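PDB 3OG2: beta-galactosidase from Trichoderma reesei, which probably hydrolyses terminal non-reducing beta-D-galactose residues of beta-D-galactosides, as a member of glycoside hydrolase family 35. Local coordinates for residues Y118-S124 with G786-W791; F128-L132 with Y146-T150; Q133-L139 with D796-P801; L682-S688 with S700-Y706. Where two conformers were deposited one is given. Residue numbers count along the deposited sequence, not the author numbering.

Contact 1 (Y118-S124 with G786-W791). With GLC (alpha-D-glucopyranose), chain C.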
loop_
_atom_site.group_PDB
_atom_site.type_symbol
_atom_site.label_atom_id
_atom_site.label_comp_id
_atom_site.label_asym_id
_atom_site.label_seq_id
_atom_site.Cartn_x
_atom_site.Cartn_y
_atom_site.Cartn_z
ATOM N N TYR A 118 6.226 16.177 4.731
ATOM C CA TYR A 118 5.759 15.212 5.714
ATOM C C TYR A 118 4.713 14.313 5.061
ATOM O O TYR A 118 3.730 14.828 4.486
ATOM C CB TYR A 118 5.157 15.949 6.929
ATOM C CG TYR A 118 4.870 14.882 7.988
ATOM C CD1 TYR A 118 5.945 14.283 8.656
ATOM C CD2 TYR A 118 3.569 14.473 8.289
ATOM C CE1 TYR A 118 5.727 13.318 9.623
ATOM C CE2 TYR A 118 3.333 13.479 9.239
ATOM C CZ TYR A 118 4.429 12.908 9.893
ATOM O OH TYR A 118 4.222 11.894 10.814
ATOM N N ILE A 119 4.896 12.975 5.149
ATOM C CA ILE A 119 3.929 12.051 4.569
ATOM C C ILE A 119 3.291 11.102 5.586
ATOM O O ILE A 119 2.275 10.484 5.267
ATOM C CB ILE A 119 4.556 11.200 3.406
ATOM C CG1 ILE A 119 5.728 10.341 3.854
ATOM C CG2 ILE A 119 4.907 12.105 2.220
ATOM C CD1 ILE A 119 6.143 9.294 2.837
ATOM N N ASN A 120 3.853 10.960 6.790
ATOM C CA ASN A 120 3.347 9.995 7.798
ATOM C C ASN A 120 3.593 8.594 7.244
ATOM O O ASN A 120 4.747 8.152 7.265
ATOM C CB ASN A 120 1.877 10.309 8.157
ATOM C CG ASN A 120 1.541 9.819 9.546
ATOM O OD1 ASN A 120 2.205 10.215 10.549
ATOM N ND2 ASN A 120 0.567 8.931 9.683
ATOM N N ALA A 121 2.573 7.912 6.715
ATOM C CA ALA A 121 2.780 6.751 5.852
ATOM C C ALA A 121 3.338 5.527 6.519
ATOM O O ALA A 121 3.681 4.520 5.859
ATOM C CB ALA A 121 3.658 7.087 4.636
ATOM N N GLU A 122 3.403 5.532 7.845
ATOM C CA GLU A 122 4.042 4.437 8.596
ATOM C C GLU A 122 5.484 4.172 8.134
ATOM O O GLU A 122 6.002 3.068 8.201
ATOM C CB GLU A 122 3.202 3.154 8.552
ATOM C CG GLU A 122 1.907 3.314 9.397
ATOM C CD GLU A 122 0.847 4.154 8.708
ATOM O OE1 GLU A 122 0.400 3.778 7.579
ATOM O OE2 GLU A 122 0.383 5.161 9.309
ATOM N N VAL A 123 6.153 5.248 7.684
ATOM C CA VAL A 123 7.561 5.184 7.310
ATOM C C VAL A 123 8.387 5.875 8.407
ATOM O O VAL A 123 7.881 6.724 9.167
ATOM C CB VAL A 123 7.916 5.807 5.950
ATOM C CG1 VAL A 123 7.092 5.115 4.845
ATOM C CG2 VAL A 123 7.773 7.326 5.894
ATOM N N SER A 124 9.679 5.521 8.447
ATOM C CA SER A 124 10.574 6.106 9.444
ATOM C C SER A 124 10.529 7.645 9.332
ATOM O O SER A 124 10.655 8.202 8.238
ATOM C CB SER A 124 11.999 5.611 9.184
ATOM O OG SER A 124 12.837 6.106 10.230
ATOM N N GLY A 786 13.265 2.210 13.728
ATOM C CA GLY A 786 12.950 3.361 12.843
ATOM C C GLY A 786 12.762 4.609 13.670
ATOM O O GLY A 786 12.775 4.548 14.919
ATOM N N LEU A 787 12.583 5.744 13.042
ATOM C CA LEU A 787 12.294 6.985 13.763
ATOM C C LEU A 787 10.782 7.176 13.798
ATOM O O LEU A 787 10.054 6.742 12.865
ATOM C CB LEU A 787 12.953 8.161 13.019
ATOM C CG LEU A 787 14.473 7.968 12.860
ATOM C CD1 LEU A 787 15.088 9.186 12.180
ATOM C CD2 LEU A 787 15.124 7.710 14.219
ATOM N N ASP A 788 10.297 7.761 14.878
ATOM C CA ASP A 788 8.859 7.909 15.028
ATOM C C ASP A 788 8.298 8.928 14.022
ATOM O O ASP A 788 9.014 9.806 13.519
ATOM C CB ASP A 788 8.517 8.395 16.446
ATOM C CG ASP A 788 8.809 7.335 17.508
ATOM O OD1 ASP A 788 8.937 6.115 17.225
ATOM O OD2 ASP A 788 8.886 7.689 18.711
ATOM N N GLU A 789 6.994 8.805 13.771
ATOM C CA GLU A 789 6.227 9.792 13.052
ATOM C C GLU A 789 6.050 11.080 13.855
ATOM O O GLU A 789 6.458 11.207 15.022
ATOM C CB GLU A 789 4.831 9.183 12.683
ATOM C CG GLU A 789 4.974 8.147 11.571
ATOM C CD GLU A 789 3.670 7.416 11.338
ATOM O OE1 GLU A 789 2.920 7.167 12.365
ATOM O OE2 GLU A 789 3.367 7.078 10.188
ATOM N N ASN A 790 5.455 12.076 13.166
ATOM C CA ASN A 790 5.282 13.419 13.723
ATOM C C ASN A 790 3.907 13.929 13.340
ATOM O O ASN A 790 3.719 15.000 12.755
ATOM C CB ASN A 790 6.390 14.348 13.175
ATOM C CG ASN A 790 6.645 15.512 14.113
ATOM O OD1 ASN A 790 7.609 15.462 14.878
ATOM N ND2 ASN A 790 5.826 16.574 14.088
ATOM N N TRP A 791 2.887 13.121 13.716
ATOM C CA TRP A 791 1.538 13.370 13.241
ATOM C C TRP A 791 0.902 14.586 13.861
ATOM O O TRP A 791 -0.007 15.187 13.262
ATOM C CB TRP A 791 0.636 12.127 13.466
ATOM C CG TRP A 791 -0.664 12.333 12.751
ATOM C CD1 TRP A 791 -0.932 12.071 11.441
ATOM C CD2 TRP A 791 -1.875 12.844 13.313
ATOM N NE1 TRP A 791 -2.218 12.385 11.147
ATOM C CE2 TRP A 791 -2.839 12.865 12.272
ATOM C CE3 TRP A 791 -2.165 13.276 14.628
ATOM C CZ2 TRP A 791 -4.127 13.311 12.485
ATOM C CZ3 TRP A 791 -3.475 13.726 14.836
ATOM C CH2 TRP A 791 -4.396 13.728 13.775
HETATM C C1 GLC C . -1.796 4.822 16.645
HETATM C C2 GLC C . -2.900 5.601 15.971
HETATM C C3 GLC C . -2.562 6.348 14.701
HETATM C C4 GLC C . -1.142 6.885 14.710
HETATM C C5 GLC C . -0.208 5.710 15.072
HETATM C C6 GLC C . 1.186 6.012 14.678
HETATM O O2 GLC C . -4.006 4.764 15.712
HETATM O O3 GLC C . -3.487 7.413 14.568
HETATM O O4 GLC C . -0.763 7.388 13.442
HETATM O O5 GLC C . -0.483 5.304 16.397
HETATM O O6 GLC C . 2.297 5.513 15.324
HETATM O O HOH W 1 0.829 5.738 11.766
#

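Contact 2 (F128-L132 with Y146-T150)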
loop_
_atom_site.group_PDB
_atom_site.type_symbol
_atom_site.label_atom_id
_atom_site.label_comp_id
_atom_site.label_asym_id
_atom_site.label_seq_id
_atom_site.Cartn_x
_atom_site.Cartn_y
_atom_site.Cartn_z
ATOM N N PHE A 128 10.463 12.357 7.320
ATOM C CA PHE A 128 11.513 13.304 7.653
ATOM C C PHE A 128 12.862 12.581 7.791
ATOM O O PHE A 128 12.944 11.633 8.586
ATOM C CB PHE A 128 11.196 13.971 9.012
ATOM C CG PHE A 128 10.086 15.010 8.955
ATOM C CD1 PHE A 128 9.746 15.671 7.784
ATOM C CD2 PHE A 128 9.422 15.307 10.158
ATOM C CE1 PHE A 128 8.754 16.676 7.797
ATOM C CE2 PHE A 128 8.467 16.328 10.137
ATOM C CZ PHE A 128 8.158 17.027 8.987
ATOM N N PRO A 129 13.905 13.042 7.121
ATOM C CA PRO A 129 15.234 12.465 7.348
ATOM C C PRO A 129 15.663 12.667 8.813
ATOM O O PRO A 129 15.334 13.664 9.492
ATOM C CB PRO A 129 16.164 13.278 6.455
ATOM C CG PRO A 129 15.234 13.841 5.396
ATOM C CD PRO A 129 13.937 14.116 6.121
ATOM N N GLY A 130 16.455 11.725 9.337
ATOM C CA GLY A 130 16.843 11.779 10.749
ATOM C C GLY A 130 17.664 13.026 11.101
ATOM O O GLY A 130 17.718 13.386 12.287
ATOM N N TRP A 131 18.304 13.663 10.092
ATOM C CA TRP A 131 19.004 14.904 10.427
ATOM C C TRP A 131 18.077 16.042 10.822
ATOM O O TRP A 131 18.593 17.033 11.370
ATOM C CB TRP A 131 19.936 15.264 9.290
ATOM C CG TRP A 131 19.455 15.233 7.880
ATOM C CD1 TRP A 131 19.605 14.225 7.004
ATOM C CD2 TRP A 131 18.794 16.299 7.191
ATOM N NE1 TRP A 131 19.073 14.539 5.794
ATOM C CE2 TRP A 131 18.570 15.811 5.868
ATOM C CE3 TRP A 131 18.376 17.601 7.521
ATOM C CZ2 TRP A 131 17.937 16.558 4.867
ATOM C CZ3 TRP A 131 17.745 18.319 6.500
ATOM C CH2 TRP A 131 17.538 17.804 5.205
ATOM N N LEU A 132 16.756 15.903 10.662
ATOM C CA LEU A 132 15.873 16.922 11.256
ATOM C C LEU A 132 15.874 16.846 12.764
ATOM O O LEU A 132 15.405 17.770 13.426
ATOM C CB LEU A 132 14.455 16.777 10.705
ATOM C CG LEU A 132 14.239 17.356 9.300
ATOM C CD1 LEU A 132 12.726 17.346 9.012
ATOM C CD2 LEU A 132 14.805 18.698 8.934
ATOM N N TYR A 146 13.313 24.805 10.118
ATOM C CA TYR A 146 12.523 23.714 9.540
ATOM C C TYR A 146 12.197 24.048 8.090
ATOM O O TYR A 146 12.432 23.249 7.163
ATOM C CB TYR A 146 11.223 23.426 10.352
ATOM C CG TYR A 146 10.361 22.470 9.508
ATOM C CD1 TYR A 146 10.765 21.133 9.361
ATOM C CD2 TYR A 146 9.219 22.913 8.838
ATOM C CE1 TYR A 146 10.006 20.258 8.596
ATOM C CE2 TYR A 146 8.484 22.059 8.062
ATOM C CZ TYR A 146 8.884 20.727 7.941
ATOM O OH TYR A 146 8.137 19.894 7.138
ATOM N N LEU A 147 11.605 25.228 7.837
ATOM C CA LEU A 147 11.160 25.554 6.472
ATOM C C LEU A 147 12.314 25.443 5.494
ATOM O O LEU A 147 12.236 24.825 4.428
ATOM C CB LEU A 147 10.634 27.005 6.358
ATOM C CG LEU A 147 9.274 27.227 7.037
ATOM C CD1 LEU A 147 8.836 28.641 6.731
ATOM C CD2 LEU A 147 8.214 26.228 6.568
ATOM N N HIS A 148 13.447 26.065 5.887
ATOM C CA HIS A 148 14.532 26.096 4.921
ATOM C C HIS A 148 15.188 24.724 4.819
ATOM O O HIS A 148 15.729 24.387 3.756
ATOM C CB HIS A 148 15.473 27.244 5.292
ATOM C CG HIS A 148 14.781 28.573 5.181
ATOM N ND1 HIS A 148 13.865 28.933 4.219
ATOM C CD2 HIS A 148 14.965 29.638 5.994
ATOM C CE1 HIS A 148 13.477 30.190 4.443
ATOM N NE2 HIS A 148 14.128 30.601 5.494
ATOM N N ALA A 149 15.079 23.855 5.837
ATOM C CA ALA A 149 15.544 22.466 5.715
ATOM C C ALA A 149 14.759 21.696 4.650
ATOM O O ALA A 149 15.308 20.738 4.110
ATOM C CB ALA A 149 15.441 21.736 7.047
ATOM N N THR A 150 13.521 22.112 4.342
ATOM C CA THR A 150 12.691 21.397 3.346
ATOM C C THR A 150 12.885 21.908 1.922
ATOM O O THR A 150 12.407 21.285 0.957
ATOM C CB THR A 150 11.190 21.503 3.663
ATOM O OG1 THR A 150 10.721 22.842 3.435
ATOM C CG2 THR A 150 10.834 21.058 5.066
#

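Contact 3 (Q133-L139 with D796-P801). With NAG (2-acetamido-2-deoxy-beta-D-glucopyranose), chain E.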
loop_
_atom_site.group_PDB
_atom_site.type_symbol
_atom_site.label_atom_id
_atom_site.label_comp_id
_atom_site.label_asym_id
_atom_site.label_seq_id
_atom_site.Cartn_x
_atom_site.Cartn_y
_atom_site.Cartn_z
ATOM N N GLN A 133 16.400 15.754 13.397
ATOM C CA GLN A 133 16.565 15.807 14.830
ATOM C C GLN A 133 17.553 16.899 15.257
ATOM O O GLN A 133 17.482 17.308 16.414
ATOM C CB GLN A 133 17.054 14.451 15.386
ATOM C CG GLN A 133 16.111 13.301 15.054
ATOM C CD GLN A 133 16.169 12.167 16.041
ATOM O OE1 GLN A 133 17.177 12.015 16.780
ATOM N NE2 GLN A 133 15.138 11.301 16.101
ATOM N N ARG A 134 18.390 17.376 14.341
ATOM C CA ARG A 134 19.334 18.414 14.663
ATOM C C ARG A 134 18.799 19.810 14.324
ATOM O O ARG A 134 19.519 20.804 14.408
ATOM C CB ARG A 134 20.631 18.187 13.883
ATOM C CG ARG A 134 21.228 16.816 14.240
ATOM C CD ARG A 134 22.682 16.741 13.799
ATOM N NE ARG A 134 22.968 17.061 12.395
ATOM C CZ ARG A 134 23.007 16.151 11.408
ATOM N NH1 ARG A 134 22.764 14.855 11.669
ATOM N NH2 ARG A 134 23.310 16.493 10.155
ATOM N N VAL A 135 17.533 19.922 13.930
ATOM C CA VAL A 135 16.898 21.233 13.682
ATOM C C VAL A 135 16.153 21.625 14.923
ATOM O O VAL A 135 15.259 20.916 15.368
ATOM C CB VAL A 135 15.964 21.091 12.466
ATOM C CG1 VAL A 135 15.147 22.368 12.294
ATOM C CG2 VAL A 135 16.779 20.821 11.213
ATOM N N LYS A 136 16.524 22.787 15.488
ATOM C CA LYS A 136 15.915 23.161 16.779
ATOM C C LYS A 136 14.453 23.484 16.689
ATOM O O LYS A 136 13.696 23.182 17.634
ATOM C CB LYS A 136 16.661 24.379 17.335
ATOM C CG LYS A 136 18.141 24.073 17.634
ATOM C CD LYS A 136 18.895 25.310 18.205
ATOM C CE LYS A 136 20.415 25.124 18.155
ATOM N NZ LYS A 136 21.288 26.333 18.282
ATOM N N GLY A 137 14.030 24.144 15.614
ATOM C CA GLY A 137 12.642 24.623 15.569
ATOM C C GLY A 137 11.632 23.506 15.467
ATOM O O GLY A 137 11.934 22.356 15.093
ATOM N N LYS A 138 10.377 23.873 15.763
ATOM C CA LYS A 138 9.321 22.880 15.689
ATOM C C LYS A 138 9.000 22.476 14.242
ATOM O O LYS A 138 8.817 23.315 13.335
ATOM C CB LYS A 138 8.036 23.410 16.340
ATOM C CG LYS A 138 8.210 23.761 17.809
ATOM C CD LYS A 138 8.189 22.521 18.679
ATOM C CE LYS A 138 8.196 22.880 20.158
ATOM N NZ LYS A 138 7.457 24.141 20.450
ATOM N N LEU A 139 8.913 21.164 14.049
ATOM C CA LEU A 139 8.670 20.642 12.713
ATOM C C LEU A 139 7.251 20.920 12.271
ATOM O O LEU A 139 6.322 20.968 13.116
ATOM C CB LEU A 139 8.948 19.120 12.676
ATOM C CG LEU A 139 10.304 18.720 13.264
ATOM C CD1 LEU A 139 10.465 17.210 13.298
ATOM C CD2 LEU A 139 11.491 19.392 12.582
ATOM N N ASP A 796 7.109 17.465 18.620
ATOM C CA ASP A 796 8.219 17.030 17.758
ATOM C C ASP A 796 8.561 15.568 17.980
ATOM O O ASP A 796 9.740 15.232 18.171
ATOM C CB ASP A 796 9.426 17.934 18.064
ATOM C CG ASP A 796 9.506 19.239 17.295
ATOM O OD1 ASP A 796 8.723 19.460 16.366
ATOM O OD2 ASP A 796 10.373 20.086 17.642
ATOM N N SER A 797 7.547 14.691 17.959
ATOM C CA SER A 797 7.801 13.295 18.275
ATOM C C SER A 797 8.768 12.585 17.360
ATOM O O SER A 797 9.408 11.602 17.785
ATOM C CB SER A 797 6.458 12.528 18.262
ATOM O OG SER A 797 5.768 12.755 17.044
ATOM N N MET A 798 8.938 13.057 16.121
ATOM C CA MET A 798 9.965 12.416 15.248
ATOM C C MET A 798 11.365 12.610 15.812
ATOM O O MET A 798 12.282 11.861 15.467
ATOM C CB MET A 798 9.783 12.993 13.838
ATOM C CG MET A 798 10.927 12.594 12.901
ATOM S SD MET A 798 12.199 13.909 12.886
ATOM C CE MET A 798 13.542 12.952 12.148
ATOM N N LYS A 799 11.544 13.622 16.694
ATOM C CA LYS A 799 12.872 13.867 17.258
ATOM C C LYS A 799 13.206 12.920 18.393
ATOM O O LYS A 799 14.289 13.081 18.974
ATOM C CB LYS A 799 12.970 15.335 17.746
ATOM C CG LYS A 799 12.846 16.327 16.573
ATOM C CD LYS A 799 13.095 17.751 17.099
ATOM C CE LYS A 799 12.946 18.759 15.964
ATOM N NZ LYS A 799 12.896 20.153 16.550
ATOM N N ALA A 800 12.342 11.942 18.734
ATOM C CA ALA A 800 12.725 10.990 19.785
ATOM C C ALA A 800 14.046 10.318 19.421
ATOM O O ALA A 800 14.118 9.703 18.354
ATOM C CB ALA A 800 11.644 9.947 19.965
ATOM N N PRO A 801 15.085 10.449 20.211
ATOM C CA PRO A 801 16.394 9.920 19.790
ATOM C C PRO A 801 16.476 8.409 19.851
ATOM O O PRO A 801 15.633 7.702 20.429
ATOM C CB PRO A 801 17.378 10.581 20.748
ATOM C CG PRO A 801 16.600 11.038 21.884
ATOM C CD PRO A 801 15.154 11.270 21.422
HETATM C C1 NAG E . 22.986 23.008 15.329
HETATM C C2 NAG E . 23.778 22.449 14.133
HETATM C C3 NAG E . 24.675 23.471 13.455
HETATM C C4 NAG E . 23.943 24.791 13.147
HETATM C C5 NAG E . 23.154 25.195 14.403
HETATM C C6 NAG E . 22.406 26.510 14.155
HETATM C C7 NAG E . 24.432 20.113 13.718
HETATM C C8 NAG E . 25.599 19.172 13.961
HETATM N N2 NAG E . 24.517 21.252 14.413
HETATM O O3 NAG E . 25.255 22.970 12.258
HETATM O O4 NAG E . 24.922 25.784 12.818
HETATM O O5 NAG E . 22.258 24.125 14.785
HETATM O O6 NAG E . 22.026 27.189 15.330
HETATM O O7 NAG E . 23.752 19.919 12.697
HETATM O O HOH W 2 6.127 19.356 15.355
#

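Contact 4 (L682-S688 with S700-Y706)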
loop_
_atom_site.group_PDB
_atom_site.type_symbol
_atom_site.label_atom_id
_atom_site.label_comp_id
_atom_site.label_asym_id
_atom_site.label_seq_id
_atom_site.Cartn_x
_atom_site.Cartn_y
_atom_site.Cartn_z
ATOM N N LEU A 682 33.999 9.594 17.730
ATOM C CA LEU A 682 33.927 9.906 19.139
ATOM C C LEU A 682 32.569 10.478 19.462
ATOM O O LEU A 682 32.032 11.334 18.737
ATOM C CB LEU A 682 34.973 10.974 19.496
ATOM C CG LEU A 682 36.425 10.595 19.177
ATOM C CD1 LEU A 682 37.333 11.724 19.698
ATOM C CD2 LEU A 682 36.746 9.222 19.766
ATOM N N ALA A 683 31.965 10.045 20.554
ATOM C CA ALA A 683 30.687 10.625 21.011
ATOM C C ALA A 683 31.066 11.722 21.990
ATOM O O ALA A 683 31.002 11.462 23.197
ATOM C CB ALA A 683 29.790 9.585 21.689
ATOM N N ASN A 684 31.509 12.855 21.454
ATOM C CA ASN A 684 32.090 13.857 22.326
ATOM C C ASN A 684 31.358 15.186 22.210
ATOM O O ASN A 684 31.878 16.230 22.669
ATOM C CB ASN A 684 33.581 14.042 22.024
ATOM C CG ASN A 684 33.832 14.479 20.587
ATOM O OD1 ASN A 684 32.896 14.664 19.787
ATOM N ND2 ASN A 684 35.104 14.650 20.280
ATOM N N LEU A 685 30.170 15.230 21.648
ATOM C CA LEU A 685 29.409 16.450 21.565
ATOM C C LEU A 685 28.794 16.793 22.901
ATOM O O LEU A 685 27.974 16.001 23.406
ATOM C CB LEU A 685 28.274 16.330 20.509
ATOM C CG LEU A 685 28.858 16.071 19.089
ATOM C CD1 LEU A 685 27.742 15.791 18.090
ATOM C CD2 LEU A 685 29.799 17.217 18.672
ATOM N N ARG A 686 29.170 17.929 23.453
ATOM C CA ARG A 686 28.691 18.238 24.807
ATOM C C ARG A 686 27.313 18.909 24.821
ATOM O O ARG A 686 26.707 19.055 25.885
ATOM C CB ARG A 686 29.724 19.112 25.554
ATOM C CG ARG A 686 31.107 18.413 25.602
ATOM C CD ARG A 686 31.932 19.112 26.710
ATOM N NE ARG A 686 31.021 19.006 27.842
ATOM C CZ ARG A 686 30.645 17.892 28.492
ATOM N NH1 ARG A 686 31.107 16.677 28.158
ATOM N NH2 ARG A 686 29.783 18.037 29.493
ATOM N N THR A 687 26.883 19.334 23.631
ATOM C CA THR A 687 25.545 19.896 23.479
ATOM C C THR A 687 24.853 19.200 22.297
ATOM O O THR A 687 25.519 18.584 21.456
ATOM C CB THR A 687 25.562 21.404 23.198
ATOM O OG1 THR A 687 26.285 21.586 21.953
ATOM C CG2 THR A 687 26.312 22.145 24.295
ATOM N N SER A 688 23.546 19.312 22.333
ATOM C CA SER A 688 22.672 18.791 21.289
ATOM C C SER A 688 21.700 19.868 20.804
ATOM O O SER A 688 21.308 20.688 21.595
ATOM C CB SER A 688 21.882 17.578 21.777
ATOM O OG SER A 688 21.007 17.075 20.750
ATOM N N SER A 700 26.239 13.894 24.056
ATOM C CA SER A 700 25.131 13.262 23.347
ATOM C C SER A 700 25.469 11.822 22.989
ATOM O O SER A 700 26.545 11.544 22.429
ATOM C CB SER A 700 24.860 14.036 22.043
ATOM O OG SER A 700 23.807 13.332 21.378
ATOM N N LEU A 701 24.524 10.936 23.255
ATOM C CA LEU A 701 24.581 9.544 22.787
ATOM C C LEU A 701 23.371 9.236 21.938
ATOM O O LEU A 701 22.851 8.119 21.947
ATOM C CB LEU A 701 24.714 8.613 24.003
ATOM C CG LEU A 701 25.995 8.880 24.819
ATOM C CD1 LEU A 701 25.937 8.075 26.112
ATOM C CD2 LEU A 701 27.257 8.543 24.068
ATOM N N TYR A 702 22.948 10.249 21.182
ATOM C CA TYR A 702 21.824 10.129 20.245
ATOM C C TYR A 702 22.385 9.854 18.862
ATOM O O TYR A 702 23.166 10.688 18.344
ATOM C CB TYR A 702 21.034 11.434 20.193
ATOM C CG TYR A 702 20.402 11.875 21.489
ATOM C CD1 TYR A 702 20.262 11.056 22.615
ATOM C CD2 TYR A 702 19.923 13.181 21.531
ATOM C CE1 TYR A 702 19.647 11.548 23.767
ATOM C CE2 TYR A 702 19.288 13.662 22.697
ATOM C CZ TYR A 702 19.157 12.849 23.790
ATOM O OH TYR A 702 18.565 13.309 24.956
ATOM N N GLY A 703 22.009 8.747 18.206
ATOM C CA GLY A 703 22.592 8.445 16.915
ATOM C C GLY A 703 22.488 9.569 15.894
ATOM O O GLY A 703 23.438 9.876 15.152
ATOM N N SER A 704 21.304 10.223 15.838
ATOM C CA SER A 704 21.111 11.192 14.756
ATOM C C SER A 704 21.964 12.424 14.980
ATOM O O SER A 704 22.210 13.159 13.986
ATOM C CB SER A 704 19.636 11.613 14.633
ATOM O OG SER A 704 18.869 10.536 14.078
ATOM N N ASP A 705 22.422 12.680 16.195
ATOM C CA ASP A 705 23.286 13.834 16.417
ATOM C C ASP A 705 24.619 13.628 15.749
ATOM O O ASP A 705 25.336 14.628 15.520
ATOM C CB ASP A 705 23.534 14.083 17.892
ATOM C CG ASP A 705 22.357 14.825 18.571
ATOM O OD1 ASP A 705 21.387 15.217 17.885
ATOM O OD2 ASP A 705 22.454 15.033 19.813
ATOM N N TYR A 706 25.002 12.417 15.384
ATOM C CA TYR A 706 26.267 12.095 14.729
ATOM C C TYR A 706 26.042 11.588 13.306
ATOM O O TYR A 706 26.980 11.078 12.669
ATOM C CB TYR A 706 26.986 11.025 15.561
ATOM C CG TYR A 706 27.318 11.517 16.962
ATOM C CD1 TYR A 706 26.402 11.360 17.998
ATOM C CD2 TYR A 706 28.533 12.114 17.217
ATOM C CE1 TYR A 706 26.693 11.802 19.284
ATOM C CE2 TYR A 706 28.836 12.562 18.531
ATOM C CZ TYR A 706 27.931 12.393 19.543
ATOM O OH TYR A 706 28.259 12.847 20.811
HETATM O O HOH W 3 24.880 16.628 19.609
#

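Contact 1 (Y118-S124 with G786-W791)
Here a loop of the TIM barrel, 118-124, which follows barrel strand 110-116, meets loop 786-791 of an all-beta domain beside the galactose site. Ile-119, Asn-120, Ala-121 and Glu-122 bind beta-D-galactose in another structure of this enzyme. Glu-789 is the most covered residue of the contact: with chi1 m and chi2 t its chain is nearly extended, and OE2 accepts a hydrogen bond from Glu-122 N at 2.8 Å. The carboxylate of Glu-122 starts from a CA-to-CB bond pointing away, but the m, p turn of its chain folds it back until Glu-122 OE2 and Glu-789 OE2 lie 3.7 Å apart. Water 1 donates to Glu-122 OE2 and Glu-789 OE1, which probably eases the approach of like charges, while Glu-122 OE1 is held by Tyr-342. The t rotamer of Tyr-118 carries its hydroxyl between the segments, where OH donates to Asn-120 OD1 (2.6 Å) and accepts from Asn-790 N (2.7 Å). The side chain of Asn-790 leads away, its OD1 accepting from Met-798 N, and Trp-791, also t, gives its indole NH to galactose-site residue Glu-180. At the other end Gly-786 has backbone angles that call for glycine, and Ser-124 OG (t) accepts from Leu-787 N at 2.8 Å. Beyond the protein, water 1 stands 2.6 Å from Glu-789 OE1 and 2.8 Å from O4 of a glycan glucose, GLC.

Contact 2 (F128-L132 with Y146-T150)
Leu-132 is the main bump of this contact. Its CA-to-CB bond points at helix segment 146-150, and the branched end fills the hollow between Tyr-146 and Ala-149, one helical turn apart: CD1 of Leu-132 lies 4.0 Å from CE1 at the edge of the Tyr-146 ring, and CD2 of Leu-132 lies 3.6 Å from Ala-149 CB. The small alanine leaves the dent that lets the leucine in. Trp-131 closes the dent from another direction, with CZ3 4.2 Å from Ala-149 CB and its ring edge, at CH2, 3.8 Å from Ala-149 O; the indole NH is bonded to Glu-83 O. On the Tyr-146 side of the leucine, Phe-128 leans obliquely on that tyrosine, the ring planes at 66° and the centroids 5.6 Å apart, with Phe-128 CZ 3.7 Å from Tyr-146 CE1. The side chains bridge well-separated backbones: Leu-132 CA is 7.8 Å from Tyr-146 CA. A short 3-10 turn, closed by Leu-132 N to Pro-129 O at 2.9 Å, presents Trp-131 and Leu-132 together. Folding a long loop back on the helix it leads into belongs here to a beta-alpha-beta unit of the TIM barrel, strand 110-116, helix 144-163 and parallel strand 172-177.

Contact 3 (Q133-L139 with D796-P801)
Lys-799 sends a fully extended side chain into the bend of loop 133-139, where NZ donates to Val-135 O and to Gly-137 O, each at 2.8 Å, and forms a salt bridge with Asp-796 OD2 at 2.7 Å. The other oxygen of that carboxylate, Asp-796 OD1, accepts from Leu-139 N (2.9 Å) and from water 2 (2.8 Å), which also donates to Leu-139 O at 2.8 Å. Asp-796 and Lys-799 are brought together by a 3-10 turn, Lys-799 N to Asp-796 O at 2.8 Å. The contact joins the TIM barrel to the all-beta domain through loops, the second running between strands 775-782 and 803-811. Gln-133 NE2 serves two carbonyls there, Ala-800 O at 2.9 Å and Met-798 O at 3.0 Å. Leu-139 CD1 packs on Met-798 SD at 3.8 Å. On the outer side, the sugar NAG linked to Asn-689 accepts from Arg-134 NE at O7 (3.0 Å) and from Lys-136 NZ at O6 (3.2 Å), while Arg-134 NH1 pairs with Glu-830.

Contact 4 (L682-S688 with S700-Y706)
Tyr-706 forms the apolar centre, its ring taking Leu-685 CD1 over one face in a CH-pi contact 3.8 Å from the centroid. Ala-683, at the middle of an inverse gamma turn, adds its methyl: CB lies 4.0 Å from Tyr-706 CZ and 3.6 Å from Leu-701 CD2. The tyrosine hydroxyl marks the passage to polar ground. Tyr-706 OH donates to Ser-700 O at 2.7 Å and accepts from Leu-685 N at 3.2 Å, while Ser-700 N donates to Leu-685 O at 2.8 Å, so Leu-685 is held by both its backbone polar groups. Farther out, Asp-705 OD2 collects two serine hydroxyls, Ser-700 OG and Ser-688 OG, each at 2.7 Å. Ser-700 OG also accepts from Tyr-702 N at 3.2 Å, making an ST turn, and Ser-688 OG is bonded as well to Asn-690 N. At the rim water 3 donates to Thr-687 O (2.8 Å) and weakly to Asp-705 OD2 (2.9 Å). Both segments belong to the long connection that leaves strand 663-666 of one antiparallel sheet and enters strand 713-720 of another; strand 820-824, a neighbour of 713-720, touches Ala-683, Leu-701 and Tyr-706 through Trp-821 and Leu-823, and strand 803-811 touches Leu-701 and Tyr-702.

How the contacts relate
Contacts 1, 2 and 3 all draw on the barrel connection from strand 110-116 to helix 144-163, and contacts 1 and 3 share the opposing loop before strand 803-811. Contacts 1 and 2 are buried, yet differ: carboxylates and a water serve the galactose-site side, whereas contact 2 is apolar packing of a loop on a helix of the barrel domain. Contact 3 is largely buried too, but its edge at Arg-134 and Lys-136 reaches the glycan. Contact 4, farthest from the chain's centre and partly exposed, stays within one all-beta domain. They run together: Phe-128 meets Tyr-118, Ser-797 OG probably bonds to Glu-789 O, and Arg-134 NH1 probably to Ser-704 O.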